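Long-range contacts in aerobic respiration control sensor protein ArcB (Escherichia coli, PDB 2A0B), which is a sensor kinase for anaerobic repression that activates the response regulator ArcA through a four-step phosphorelay, this part being its histidine-containing phosphotransfer domain: residues 11-17 / 71-77; 36-41 / 107-111; 43-47 / 62-66; 56-60 / 88-94; 81-85 / 97-101. All coordinates share one frame. Where two conformers were deposited one is given. Residue numbers count along the deposited sequence, not the author numbering.

Contact 1: residues 11-17 / 71-77. With ZN (zinc ion), chain B.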
# COMPACT_ATOMS: atom_id res chain seq x y z
N LEU A 11 10.09 -4.19 0.13
CA LEU A 11 8.74 -3.87 -0.22
C LEU A 11 7.72 -4.77 0.63
O LEU A 11 6.63 -4.31 0.60
CB LEU A 11 8.45 -4.12 -1.71
CG LEU A 11 9.36 -3.24 -2.68
CD1 LEU A 11 9.03 -3.64 -4.09
CD2 LEU A 11 8.96 -1.79 -2.42
N LEU A 12 8.28 -5.87 1.05
CA LEU A 12 7.21 -6.74 1.71
C LEU A 12 7.54 -6.90 3.16
O LEU A 12 8.64 -6.80 3.65
CB LEU A 12 7.36 -8.15 1.10
CG LEU A 12 7.25 -8.22 -0.44
CD1 LEU A 12 7.46 -9.67 -0.89
CD2 LEU A 12 5.97 -7.58 -0.89
N ASP A 13 6.49 -7.32 3.94
CA ASP A 13 6.75 -7.68 5.33
C ASP A 13 6.98 -9.20 5.41
O ASP A 13 5.97 -9.96 5.53
CB ASP A 13 5.54 -7.29 6.18
CG ASP A 13 5.77 -7.51 7.67
OD1 ASP A 13 6.68 -8.17 8.12
OD2 ASP A 13 4.93 -6.85 8.35
N ILE A 14 8.18 -9.65 5.19
CA ILE A 14 8.51 -11.08 5.09
C ILE A 14 8.21 -11.86 6.36
O ILE A 14 7.52 -12.89 6.20
CB ILE A 14 9.95 -11.33 4.61
CG1 ILE A 14 10.12 -10.54 3.31
CG2 ILE A 14 10.13 -12.84 4.38
CD1 ILE A 14 9.22 -10.98 2.19
N PRO A 15 8.53 -11.38 7.53
CA PRO A 15 8.19 -12.12 8.78
C PRO A 15 6.67 -12.32 8.84
O PRO A 15 6.25 -13.46 9.20
CB PRO A 15 8.66 -11.22 9.89
CG PRO A 15 9.91 -10.60 9.26
CD PRO A 15 9.39 -10.23 7.88
N MET A 16 5.85 -11.34 8.59
CA MET A 16 4.39 -11.46 8.67
C MET A 16 3.93 -12.45 7.63
O MET A 16 3.09 -13.37 7.85
CB MET A 16 3.66 -10.12 8.55
CG MET A 16 2.14 -10.24 8.41
SD MET A 16 1.63 -10.45 6.70
CE MET A 16 -0.06 -9.85 6.70
N LEU A 17 4.41 -12.36 6.37
CA LEU A 17 3.98 -13.25 5.32
C LEU A 17 4.38 -14.70 5.61
O LEU A 17 3.55 -15.56 5.23
CB LEU A 17 4.59 -12.77 3.95
CG LEU A 17 3.87 -11.49 3.52
CD1 LEU A 17 4.80 -10.86 2.42
CD2 LEU A 17 2.50 -11.68 2.90
N GLY A 71 -1.33 -3.05 4.52
CA GLY A 71 -0.75 -3.73 5.66
C GLY A 71 -1.45 -5.12 5.81
O GLY A 71 -0.73 -6.04 6.20
N SER A 72 -2.66 -5.21 5.37
CA SER A 72 -3.39 -6.48 5.53
C SER A 72 -2.79 -7.59 4.68
O SER A 72 -2.97 -8.78 4.96
CB SER A 72 -4.86 -6.25 5.24
OG SER A 72 -5.25 -6.36 3.91
N VAL A 73 -2.19 -7.22 3.53
CA VAL A 73 -1.57 -8.17 2.63
C VAL A 73 -0.05 -8.10 2.60
O VAL A 73 0.58 -8.79 1.76
CB VAL A 73 -2.17 -8.06 1.22
CG1 VAL A 73 -3.64 -8.47 1.22
CG2 VAL A 73 -2.04 -6.66 0.60
N GLY A 74 0.61 -7.43 3.52
CA GLY A 74 2.06 -7.45 3.65
C GLY A 74 2.82 -6.46 2.68
O GLY A 74 4.03 -6.80 2.63
N LEU A 75 2.06 -5.54 2.26
CA LEU A 75 2.83 -4.54 1.33
C LEU A 75 3.40 -3.45 2.28
O LEU A 75 2.70 -2.42 2.30
CB LEU A 75 1.87 -4.07 0.27
CG LEU A 75 1.42 -5.17 -0.77
CD1 LEU A 75 0.23 -4.77 -1.57
CD2 LEU A 75 2.63 -5.52 -1.63
N ARG A 76 4.51 -3.74 2.88
CA ARG A 76 5.09 -2.89 3.92
C ARG A 76 5.47 -1.47 3.38
O ARG A 76 5.14 -0.51 4.03
CB ARG A 76 6.33 -3.59 4.43
CG ARG A 76 7.15 -2.98 5.55
CD ARG A 76 8.62 -3.29 5.31
NE ARG A 76 9.21 -4.51 5.75
CZ ARG A 76 9.43 -5.07 6.94
NH1 ARG A 76 9.02 -4.55 8.10
NH2 ARG A 76 10.04 -6.25 7.04
N HIS A 77 6.00 -1.45 2.14
CA HIS A 77 6.37 -0.06 1.69
C HIS A 77 5.19 0.76 1.32
O HIS A 77 5.11 2.01 1.58
CB HIS A 77 7.31 -0.27 0.48
CG HIS A 77 7.65 1.05 -0.20
ND1 HIS A 77 8.32 2.01 0.52
CD2 HIS A 77 7.33 1.49 -1.41
CE1 HIS A 77 8.47 3.07 -0.31
NE2 HIS A 77 7.87 2.77 -1.41
ZN ZN B . 7.93 3.82 -3.21
O HOH W 1 10.78 -7.92 5.21
O HOH W 2 2.25 -6.17 7.18
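Two helix junctions are sewn together where 11-17 crosses 71-77. Gly74, at positive phi, is the C-prime residue of a Schellman motif ending helix 56-72; a beta carbon there would clash with Leu17 CD2. Its carbonyl accepts from the backbone, Asp13 N to Gly74 O at 2.8 Å, and a weak bond joins His77 N to Leu11 O (3.3 Å). Arg76 bends at chi3 (m) and runs along 11-17, where NE donates to Leu12 O at 3.2 Å and one guanidinium face lies over Asp13 CA. Asp13, at the N-cap of helix 14-23, accepts a weak capping bond from Met16 N at OD1 (3.3 Å), while a water links its OD2 to Gly71 O. Met16 lays CE 3.6 Å from Ser72 O. The t rotamer of His77 carries NE2 to the zinc, 2.1 Å away. Leu12, Ile14 and Leu17 also touch Trp118, so the junction between helices 7-11 and 14-23 lies against helix 93-122 as well as the turn from helix 56-72 to helix 76-85.

Contact 2: residues 36-41 / 107-111. With ZN (zinc ion), chain B.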
# COMPACT_ATOMS: atom_id res chain seq x y z
N PHE A 36 -7.27 -6.43 -3.36
CA PHE A 36 -6.44 -5.16 -3.26
C PHE A 36 -6.24 -4.62 -4.67
O PHE A 36 -6.43 -3.39 -4.83
CB PHE A 36 -5.14 -5.49 -2.58
CG PHE A 36 -4.22 -4.30 -2.38
CD1 PHE A 36 -4.39 -3.47 -1.30
CD2 PHE A 36 -3.20 -4.10 -3.29
CE1 PHE A 36 -3.50 -2.39 -1.13
CE2 PHE A 36 -2.34 -3.00 -3.14
CZ PHE A 36 -2.49 -2.18 -2.06
N GLU A 37 -5.85 -5.50 -5.60
CA GLU A 37 -5.64 -4.96 -6.97
C GLU A 37 -6.85 -4.35 -7.60
O GLU A 37 -6.82 -3.41 -8.42
CB GLU A 37 -5.24 -6.11 -7.90
CG GLU A 37 -3.88 -6.72 -7.74
CD GLU A 37 -3.75 -7.73 -8.89
OE1 GLU A 37 -3.51 -7.30 -10.02
OE2 GLU A 37 -3.99 -8.92 -8.67
N LYS A 38 -8.10 -4.85 -7.33
CA LYS A 38 -9.26 -4.25 -7.92
C LYS A 38 -9.66 -2.92 -7.27
O LYS A 38 -10.35 -2.16 -7.92
CB LYS A 38 -10.45 -5.22 -7.94
CG LYS A 38 -11.49 -5.20 -6.88
CD LYS A 38 -12.71 -6.03 -7.31
CE LYS A 38 -12.86 -7.27 -6.43
NZ LYS A 38 -14.03 -8.07 -6.93
N MET A 39 -9.25 -2.73 -5.99
CA MET A 39 -9.70 -1.51 -5.33
C MET A 39 -8.69 -0.34 -5.48
O MET A 39 -9.13 0.81 -5.43
CB MET A 39 -9.85 -1.72 -3.82
CG MET A 39 -10.84 -2.88 -3.51
SD MET A 39 -12.48 -2.67 -4.16
CE MET A 39 -13.05 -1.21 -3.38
N MET A 40 -7.45 -0.74 -5.68
CA MET A 40 -6.40 0.32 -5.69
C MET A 40 -6.57 1.36 -6.76
O MET A 40 -6.34 2.57 -6.44
CB MET A 40 -5.02 -0.30 -5.70
CG MET A 40 -4.31 -0.52 -4.39
SD MET A 40 -4.17 0.97 -3.35
CE MET A 40 -2.48 1.53 -3.69
N PRO A 41 -6.98 1.05 -7.97
CA PRO A 41 -7.18 2.10 -8.96
C PRO A 41 -8.09 3.20 -8.46
O PRO A 41 -7.84 4.44 -8.58
CB PRO A 41 -7.75 1.42 -10.21
CG PRO A 41 -7.28 0.02 -10.06
CD PRO A 41 -7.25 -0.28 -8.56
N GLU A 107 4.02 3.13 -8.51
CA GLU A 107 4.60 1.89 -8.15
C GLU A 107 3.58 0.76 -7.62
O GLU A 107 4.21 -0.30 -7.56
CB GLU A 107 5.58 2.01 -7.03
CG GLU A 107 4.91 2.26 -5.66
CD GLU A 107 5.98 2.27 -4.63
OE1 GLU A 107 6.73 1.35 -4.32
OE2 GLU A 107 6.14 3.41 -4.09
N TRP A 108 2.37 1.16 -7.40
CA TRP A 108 1.69 0.03 -6.64
C TRP A 108 1.51 -1.25 -7.46
O TRP A 108 1.64 -2.29 -6.77
CB TRP A 108 0.36 0.57 -6.14
CG TRP A 108 -0.70 0.82 -7.12
CD1 TRP A 108 -1.02 1.97 -7.79
CD2 TRP A 108 -1.64 -0.14 -7.67
NE1 TRP A 108 -2.06 1.85 -8.63
CE2 TRP A 108 -2.45 0.48 -8.56
CE3 TRP A 108 -1.76 -1.53 -7.34
CZ2 TRP A 108 -3.48 -0.14 -9.27
CZ3 TRP A 108 -2.79 -2.15 -8.05
CH2 TRP A 108 -3.61 -1.49 -8.96
N ARG A 109 1.31 -1.09 -8.77
CA ARG A 109 1.17 -2.38 -9.53
C ARG A 109 2.42 -3.17 -9.44
O ARG A 109 2.49 -4.44 -9.36
CB ARG A 109 0.63 -2.07 -10.92
CG ARG A 109 -0.69 -1.34 -11.04
CD ARG A 109 -1.18 -1.18 -12.47
NE ARG A 109 -2.51 -0.61 -12.63
CZ ARG A 109 -2.82 0.67 -12.65
NH1 ARG A 109 -1.87 1.59 -12.47
NH2 ARG A 109 -4.09 1.05 -12.79
N HIS A 110 3.65 -2.55 -9.51
CA HIS A 110 4.89 -3.24 -9.36
C HIS A 110 5.08 -3.97 -8.04
O HIS A 110 5.58 -5.06 -7.91
CB HIS A 110 6.09 -2.25 -9.65
CG HIS A 110 7.42 -2.75 -9.26
ND1 HIS A 110 8.13 -3.65 -10.03
CD2 HIS A 110 8.26 -2.55 -8.20
CE1 HIS A 110 9.27 -3.96 -9.48
NE2 HIS A 110 9.40 -3.30 -8.36
N ASP A 111 4.68 -3.27 -6.93
CA ASP A 111 4.77 -3.86 -5.61
C ASP A 111 3.78 -5.12 -5.59
O ASP A 111 4.33 -6.06 -5.01
CB ASP A 111 4.25 -2.87 -4.57
CG ASP A 111 5.21 -1.78 -4.13
OD1 ASP A 111 5.80 -1.20 -5.10
OD2 ASP A 111 5.52 -1.45 -2.98
ZN ZN B . 7.93 3.82 -3.21
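A single large aromatic side chain can bridge two helices whose backbones stand well apart, and Trp108 illustrates the principle. The segments 36-41 and 107-111 run antiparallel, at 176°, with their axes 11.1 Å apart, and the indole fills most of the gap.

The leading interaction is a CH-pi contact: Met40 CB sits 3.6 Å from the centroid of the six-membered ring of Trp108, only 5° off the ring normal. The same methionine adds a Met-aromatic contact, its SD lying obliquely 5.3 Å from the centroid of the five-membered ring.

Apolar packing extends the patch along helix 26-52. Pro41 CD reaches Trp108 CZ2 at 3.8 Å, and Phe36 CE2 makes a looser approach of 4.5 Å to Trp108 CE3. Between these, the backbone carbonyl Glu37 O lies 3.8 Å from Trp108 CH2.

Two charged residues stay at the margin. Arg109 NH2 comes within 4.3 Å of Pro41 CG, whereas Glu37 forms its salt bridge with Lys116, further along helix 93-122. Glu107, on the same turn as Trp108, takes no part in this packing; its OE2 binds the zinc at 2.0 Å beside His77 and Glu103. Antiparallel helices packed through apolar side chains, as here, build the four-helix bundle of the HPt domain.

Contact 3: residues 43-47 / 62-66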
# COMPACT_ATOMS: atom_id res chain seq x y z
N TYR A 43 -8.84 3.92 -5.20
CA TYR A 43 -8.27 4.54 -4.04
C TYR A 43 -7.24 5.64 -4.53
O TYR A 43 -7.27 6.70 -3.93
CB TYR A 43 -7.57 3.58 -3.07
CG TYR A 43 -8.52 2.54 -2.38
CD1 TYR A 43 -9.86 2.69 -2.47
CD2 TYR A 43 -7.84 1.52 -1.74
CE1 TYR A 43 -10.69 1.73 -1.80
CE2 TYR A 43 -8.64 0.53 -1.05
CZ TYR A 43 -9.98 0.75 -1.18
OH TYR A 43 -10.85 -0.19 -0.50
N VAL A 44 -6.51 5.24 -5.55
CA VAL A 44 -5.47 6.27 -5.98
C VAL A 44 -6.18 7.40 -6.68
O VAL A 44 -5.82 8.58 -6.43
CB VAL A 44 -4.44 5.56 -6.82
CG1 VAL A 44 -3.55 6.62 -7.56
CG2 VAL A 44 -3.49 4.66 -6.06
N SER A 45 -7.23 7.15 -7.46
CA SER A 45 -7.99 8.22 -8.08
C SER A 45 -8.61 9.16 -7.05
O SER A 45 -8.67 10.39 -7.22
CB SER A 45 -9.04 7.69 -9.06
OG SER A 45 -8.37 6.89 -10.03
N VAL A 46 -9.10 8.65 -5.92
CA VAL A 46 -9.66 9.49 -4.87
C VAL A 46 -8.54 10.31 -4.22
O VAL A 46 -8.78 11.49 -3.95
CB VAL A 46 -10.39 8.66 -3.78
CG1 VAL A 46 -10.74 9.49 -2.55
CG2 VAL A 46 -11.65 8.08 -4.43
N LEU A 47 -7.36 9.76 -3.97
CA LEU A 47 -6.23 10.50 -3.46
C LEU A 47 -5.95 11.71 -4.39
O LEU A 47 -5.82 12.81 -3.85
CB LEU A 47 -4.89 9.76 -3.40
CG LEU A 47 -4.59 8.95 -2.16
CD1 LEU A 47 -3.32 8.14 -2.36
CD2 LEU A 47 -4.48 9.87 -0.93
N GLU A 62 -8.14 8.92 2.95
CA GLU A 62 -7.83 7.91 1.93
C GLU A 62 -6.49 7.32 2.20
O GLU A 62 -6.20 6.09 2.00
CB GLU A 62 -7.98 8.53 0.52
CG GLU A 62 -8.18 7.47 -0.55
CD GLU A 62 -9.54 6.79 -0.48
OE1 GLU A 62 -10.40 7.17 0.33
OE2 GLU A 62 -9.73 5.84 -1.26
N GLY A 63 -5.48 8.11 2.67
CA GLY A 63 -4.21 7.56 3.07
C GLY A 63 -4.38 6.41 4.14
O GLY A 63 -3.72 5.44 4.07
N HIS A 64 -5.21 6.73 5.14
CA HIS A 64 -5.46 5.74 6.22
C HIS A 64 -6.12 4.48 5.64
O HIS A 64 -5.70 3.39 6.12
CB HIS A 64 -6.45 6.44 7.15
CG HIS A 64 -6.78 5.59 8.37
ND1 HIS A 64 -5.88 5.27 9.34
CD2 HIS A 64 -7.97 4.97 8.65
CE1 HIS A 64 -6.50 4.48 10.27
NE2 HIS A 64 -7.72 4.34 9.84
N LYS A 65 -7.03 4.64 4.73
CA LYS A 65 -7.67 3.45 4.12
C LYS A 65 -6.65 2.59 3.39
O LYS A 65 -6.55 1.36 3.57
CB LYS A 65 -8.79 3.90 3.23
CG LYS A 65 -9.84 2.89 2.77
CD LYS A 65 -10.75 3.52 1.71
CE LYS A 65 -11.50 4.70 2.29
NZ LYS A 65 -12.33 5.41 1.27
N ILE A 66 -5.78 3.27 2.59
CA ILE A 66 -4.76 2.45 1.91
C ILE A 66 -3.79 1.85 2.83
O ILE A 66 -3.27 0.72 2.60
CB ILE A 66 -4.05 3.43 0.86
CG1 ILE A 66 -5.03 3.77 -0.24
CG2 ILE A 66 -2.83 2.74 0.31
CD1 ILE A 66 -4.60 5.03 -1.04
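Tyr43 lays one face of its ring over the aliphatic part of Lys65, whose CD is 4.2 Å from the ring centroid and 22° off the normal, a CH-pi contact. In the conformer given, Lys65 NZ also forms a salt bridge with Glu62 OE1 at 2.8 Å, one turn earlier. Glu62 in turn meets the opposing helix, with OE2 3.4 Å from Tyr43 CD1 and CD 3.6 Å from Val46 CG1. On the inner flank the contact is mainly apolar, Leu47 CD1 touching Ile66 CD1 at 3.6 Å and Tyr43 CB touching Ile66 CG1 at 3.8 Å. His64, the phosphorylation site on the same turn, takes no part in the contact; its ND1 is hydrogen-bonded to Gln86. The axes of 43-47 and 62-66 are 10.0 Å apart at 158°, so here helices 26-52 and 56-72 run as an antiparallel hairpin, and Val44 and Ile66 carry its packing on to Met104 of helix 93-122.

Contact 4: residues 56-60 / 88-94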
# COMPACT_ATOMS: atom_id res chain seq x y z
N LYS A 56 -7.52 18.39 2.66
CA LYS A 56 -6.64 17.73 3.58
C LYS A 56 -7.31 16.56 4.32
O LYS A 56 -6.69 15.50 4.39
CB LYS A 56 -6.03 18.71 4.59
CG LYS A 56 -5.20 17.99 5.64
CD LYS A 56 -4.93 18.88 6.84
CE LYS A 56 -3.49 19.32 6.81
NZ LYS A 56 -3.18 20.24 7.96
N LYS A 57 -8.55 16.74 4.76
CA LYS A 57 -9.24 15.64 5.45
C LYS A 57 -9.44 14.46 4.49
O LYS A 57 -9.32 13.31 4.93
CB LYS A 57 -10.56 16.12 6.04
CG LYS A 57 -11.58 15.04 6.36
CD LYS A 57 -12.63 15.51 7.36
CE LYS A 57 -13.87 14.61 7.26
NZ LYS A 57 -13.94 13.61 8.36
N GLY A 58 -9.78 14.74 3.25
CA GLY A 58 -10.01 13.73 2.21
C GLY A 58 -8.73 12.96 1.93
O GLY A 58 -8.67 11.73 1.81
N ILE A 59 -7.58 13.68 1.81
CA ILE A 59 -6.32 13.03 1.60
C ILE A 59 -5.90 12.16 2.78
O ILE A 59 -5.47 11.02 2.57
CB ILE A 59 -5.16 14.07 1.38
CG1 ILE A 59 -5.45 14.89 0.12
CG2 ILE A 59 -3.80 13.39 1.37
CD1 ILE A 59 -4.47 16.09 0.09
N VAL A 60 -6.05 12.62 4.01
CA VAL A 60 -5.64 11.86 5.18
C VAL A 60 -6.58 10.63 5.30
O VAL A 60 -6.03 9.60 5.67
CB VAL A 60 -5.75 12.78 6.42
CG1 VAL A 60 -5.63 11.99 7.72
CG2 VAL A 60 -4.64 13.84 6.34
N PRO A 88 -0.33 14.57 8.76
CA PRO A 88 -0.15 16.02 8.49
C PRO A 88 0.61 16.67 9.62
O PRO A 88 1.04 17.83 9.43
CB PRO A 88 -1.52 16.59 8.26
CG PRO A 88 -2.44 15.64 8.98
CD PRO A 88 -1.79 14.30 8.89
N ASP A 89 0.94 16.01 10.72
CA ASP A 89 1.78 16.49 11.78
C ASP A 89 3.25 16.56 11.37
O ASP A 89 4.07 17.18 12.04
CB ASP A 89 1.65 15.59 13.02
CG ASP A 89 1.89 14.10 12.72
OD1 ASP A 89 1.02 13.51 12.05
OD2 ASP A 89 2.87 13.51 13.17
N LEU A 90 3.64 15.88 10.30
CA LEU A 90 5.04 15.83 9.88
C LEU A 90 5.41 17.18 9.26
O LEU A 90 4.63 17.73 8.53
CB LEU A 90 5.15 14.74 8.78
CG LEU A 90 5.04 13.28 9.25
CD1 LEU A 90 5.05 12.34 8.04
CD2 LEU A 90 6.10 12.87 10.22
N PRO A 91 6.57 17.66 9.66
CA PRO A 91 7.03 18.96 9.07
C PRO A 91 7.05 18.96 7.55
O PRO A 91 6.79 19.99 6.90
CB PRO A 91 8.45 19.05 9.60
CG PRO A 91 8.54 18.20 10.81
CD PRO A 91 7.52 17.09 10.60
N ALA A 92 7.43 17.84 6.92
CA ALA A 92 7.51 17.76 5.46
C ALA A 92 6.21 17.48 4.75
O ALA A 92 6.07 17.36 3.54
CB ALA A 92 8.52 16.68 5.11
N TRP A 93 5.06 17.26 5.47
CA TRP A 93 3.83 16.87 4.83
C TRP A 93 3.33 17.73 3.70
O TRP A 93 3.02 17.33 2.60
CB TRP A 93 2.68 16.66 5.90
CG TRP A 93 1.43 16.03 5.36
CD1 TRP A 93 1.20 14.64 5.35
CD2 TRP A 93 0.30 16.61 4.77
NE1 TRP A 93 -0.04 14.44 4.82
CE2 TRP A 93 -0.66 15.58 4.42
CE3 TRP A 93 -0.11 17.92 4.48
CZ2 TRP A 93 -1.86 15.88 3.84
CZ3 TRP A 93 -1.32 18.19 3.89
CH2 TRP A 93 -2.22 17.17 3.54
N GLU A 94 3.26 19.08 3.92
CA GLU A 94 2.76 19.94 2.86
C GLU A 94 3.73 19.91 1.63
O GLU A 94 3.16 19.94 0.54
CB GLU A 94 2.72 21.39 3.42
CG GLU A 94 1.51 21.64 4.31
CD GLU A 94 0.20 21.87 3.60
OE1 GLU A 94 0.14 22.13 2.38
OE2 GLU A 94 -0.88 21.81 4.25
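This is an apolar side-chain contact near one end of the domain, its centre about 17 Å from the centre of the chain, between the first turn of helix 56-72 and the connection that leads into helix 93-122. Trp93 is its chief element. The six-membered ring of the indole meets three side chains along the helix: Lys56 CG lies 3.7 Å from CH2 of Trp93, while Ile59 CG2 and Val60 CG2 approach its CZ2 at 4.0 and 4.3 Å. Pro88 supplies a second surface, with its CD 3.9 Å from Val60 CG2 and its CB 3.7 Å from Lys56 CE, so the lysine contributes its methylene chain. The residues between include a type I beta turn from Leu90 to Trp93, closed by Trp93 N to Leu90 O at 3.1 Å. The indole NE1 is satisfied by Ile85 O. Trp93 thus packs at the end of the antiparallel helical bundle of the HPt domain, where helix 93-122 begins beside the start of helix 56-72.

Contact 5: residues 81-85 / 97-101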
# COMPACT_ATOMS: atom_id res chain seq x y z
N LEU A 81 4.06 4.37 2.94
CA LEU A 81 3.62 5.59 2.22
C LEU A 81 2.30 6.13 2.67
O LEU A 81 1.89 7.27 2.79
CB LEU A 81 3.50 5.34 0.69
CG LEU A 81 4.81 5.36 -0.07
CD1 LEU A 81 4.49 5.01 -1.51
CD2 LEU A 81 5.39 6.76 0.10
N GLY A 82 1.34 5.15 2.98
CA GLY A 82 0.01 5.58 3.41
C GLY A 82 0.17 6.13 4.85
O GLY A 82 -0.59 7.09 5.05
N GLN A 83 1.05 5.65 5.64
CA GLN A 83 1.28 6.24 6.98
C GLN A 83 1.75 7.70 6.83
O GLN A 83 1.19 8.59 7.48
CB GLN A 83 2.27 5.40 7.75
CG GLN A 83 2.76 6.08 9.02
CD GLN A 83 1.68 6.18 10.06
OE1 GLN A 83 0.62 5.57 9.95
NE2 GLN A 83 1.90 7.00 11.11
N GLN A 84 2.71 7.89 5.89
CA GLN A 84 3.15 9.31 5.71
C GLN A 84 2.04 10.17 5.20
O GLN A 84 1.82 11.30 5.72
CB GLN A 84 4.32 9.32 4.70
CG GLN A 84 5.57 8.69 5.25
CD GLN A 84 6.60 8.28 4.20
OE1 GLN A 84 7.56 7.60 4.53
NE2 GLN A 84 6.42 8.55 2.92
N ILE A 85 1.22 9.79 4.22
CA ILE A 85 0.12 10.51 3.68
C ILE A 85 -0.93 10.89 4.72
O ILE A 85 -1.51 11.96 4.74
CB ILE A 85 -0.55 9.77 2.49
CG1 ILE A 85 0.51 9.75 1.33
CG2 ILE A 85 -1.80 10.42 2.00
CD1 ILE A 85 0.22 8.78 0.20
N VAL A 97 3.47 15.71 0.33
CA VAL A 97 2.32 14.76 0.11
C VAL A 97 2.00 14.50 -1.31
O VAL A 97 1.65 13.38 -1.75
CB VAL A 97 1.16 15.26 0.98
CG1 VAL A 97 0.49 16.50 0.41
CG2 VAL A 97 0.18 14.07 1.08
N GLY A 98 2.11 15.51 -2.23
CA GLY A 98 1.83 15.24 -3.65
C GLY A 98 2.92 14.28 -4.19
O GLY A 98 2.52 13.51 -5.09
N GLU A 99 4.15 14.32 -3.80
CA GLU A 99 5.21 13.43 -4.24
C GLU A 99 4.88 11.98 -3.74
O GLU A 99 4.98 11.06 -4.55
CB GLU A 99 6.61 13.78 -3.80
CG GLU A 99 7.69 12.93 -4.49
CD GLU A 99 8.84 13.71 -5.08
OE1 GLU A 99 8.75 14.96 -5.24
OE2 GLU A 99 9.93 13.16 -5.39
N TRP A 100 4.44 11.92 -2.47
CA TRP A 100 4.13 10.51 -2.01
C TRP A 100 2.94 10.00 -2.73
O TRP A 100 2.98 8.75 -3.01
CB TRP A 100 3.82 10.66 -0.51
CG TRP A 100 4.99 11.00 0.34
CD1 TRP A 100 6.31 10.78 0.16
CD2 TRP A 100 4.90 11.73 1.59
NE1 TRP A 100 7.05 11.25 1.20
CE2 TRP A 100 6.19 11.86 2.09
CE3 TRP A 100 3.79 12.21 2.30
CZ2 TRP A 100 6.48 12.49 3.31
CZ3 TRP A 100 4.10 12.88 3.50
CH2 TRP A 100 5.39 12.99 3.97
N ILE A 101 1.94 10.73 -3.10
CA ILE A 101 0.79 10.30 -3.87
C ILE A 101 1.27 9.80 -5.21
O ILE A 101 0.92 8.77 -5.75
CB ILE A 101 -0.32 11.33 -3.93
CG1 ILE A 101 -0.89 11.52 -2.48
CG2 ILE A 101 -1.32 11.00 -5.01
CD1 ILE A 101 -1.89 12.68 -2.45
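Trp100, Ile85 and Gln84 lose the most surface where segments 81-85 and 97-101 meet. Trp100 turns toward helix 76-85 and receives the glutamine on its face: Gln84 CB stands 3.7 Å from the centroid of the six-membered ring and 8° off its normal, a close CH-pi contact. Gln84 NE2 also lies over that face, 3.3 Å from Trp100 NE1, but both are donors and the pair is not hydrogen-bonded. Leu81 CD2 reaches Trp100 CD1 at 4.1 Å, one turn back. The axes of the two segments pass 9.8 Å apart at 153°, the antiparallel packing of neighbouring helices that recurs in bundles such as the HPt domain. Ile85 fills the inner side. Its CG1 packs on Trp100 CB at 3.9 Å, its CD1 on Ile101 CG1 at 4.0 Å, and its CG2 more loosely on Val97 CG2 at 4.3 Å. From there Ile85 continues into Leu47 of helix 26-52 and Ile59 of helix 56-72, while Leu81 borders Glu103 and Glu107, two ligands of the zinc.

How the contacts relate
Three of the five contacts, 2, 4 and 5, use the long helix 93-122. Contacts 4 and 5 lie closest, their centres 8 Å apart, and share a probable hydrogen bond from Trp93 NE1 to Ile85 O (2.9 Å). Contact 3 joins them through Leu47, whose CD2 is 4.0 Å from Ile85 CG2. The zinc site links contacts 1 and 2: His77 and Glu107 both bind the ion, and the side chain of Leu81 in contact 5 is about 4 Å from it. The phosphorylation site, His64, belongs to contact 3, with side chains of Val60 (contact 4) and Ile85 (contact 5) about 6 and 8 Å from its own.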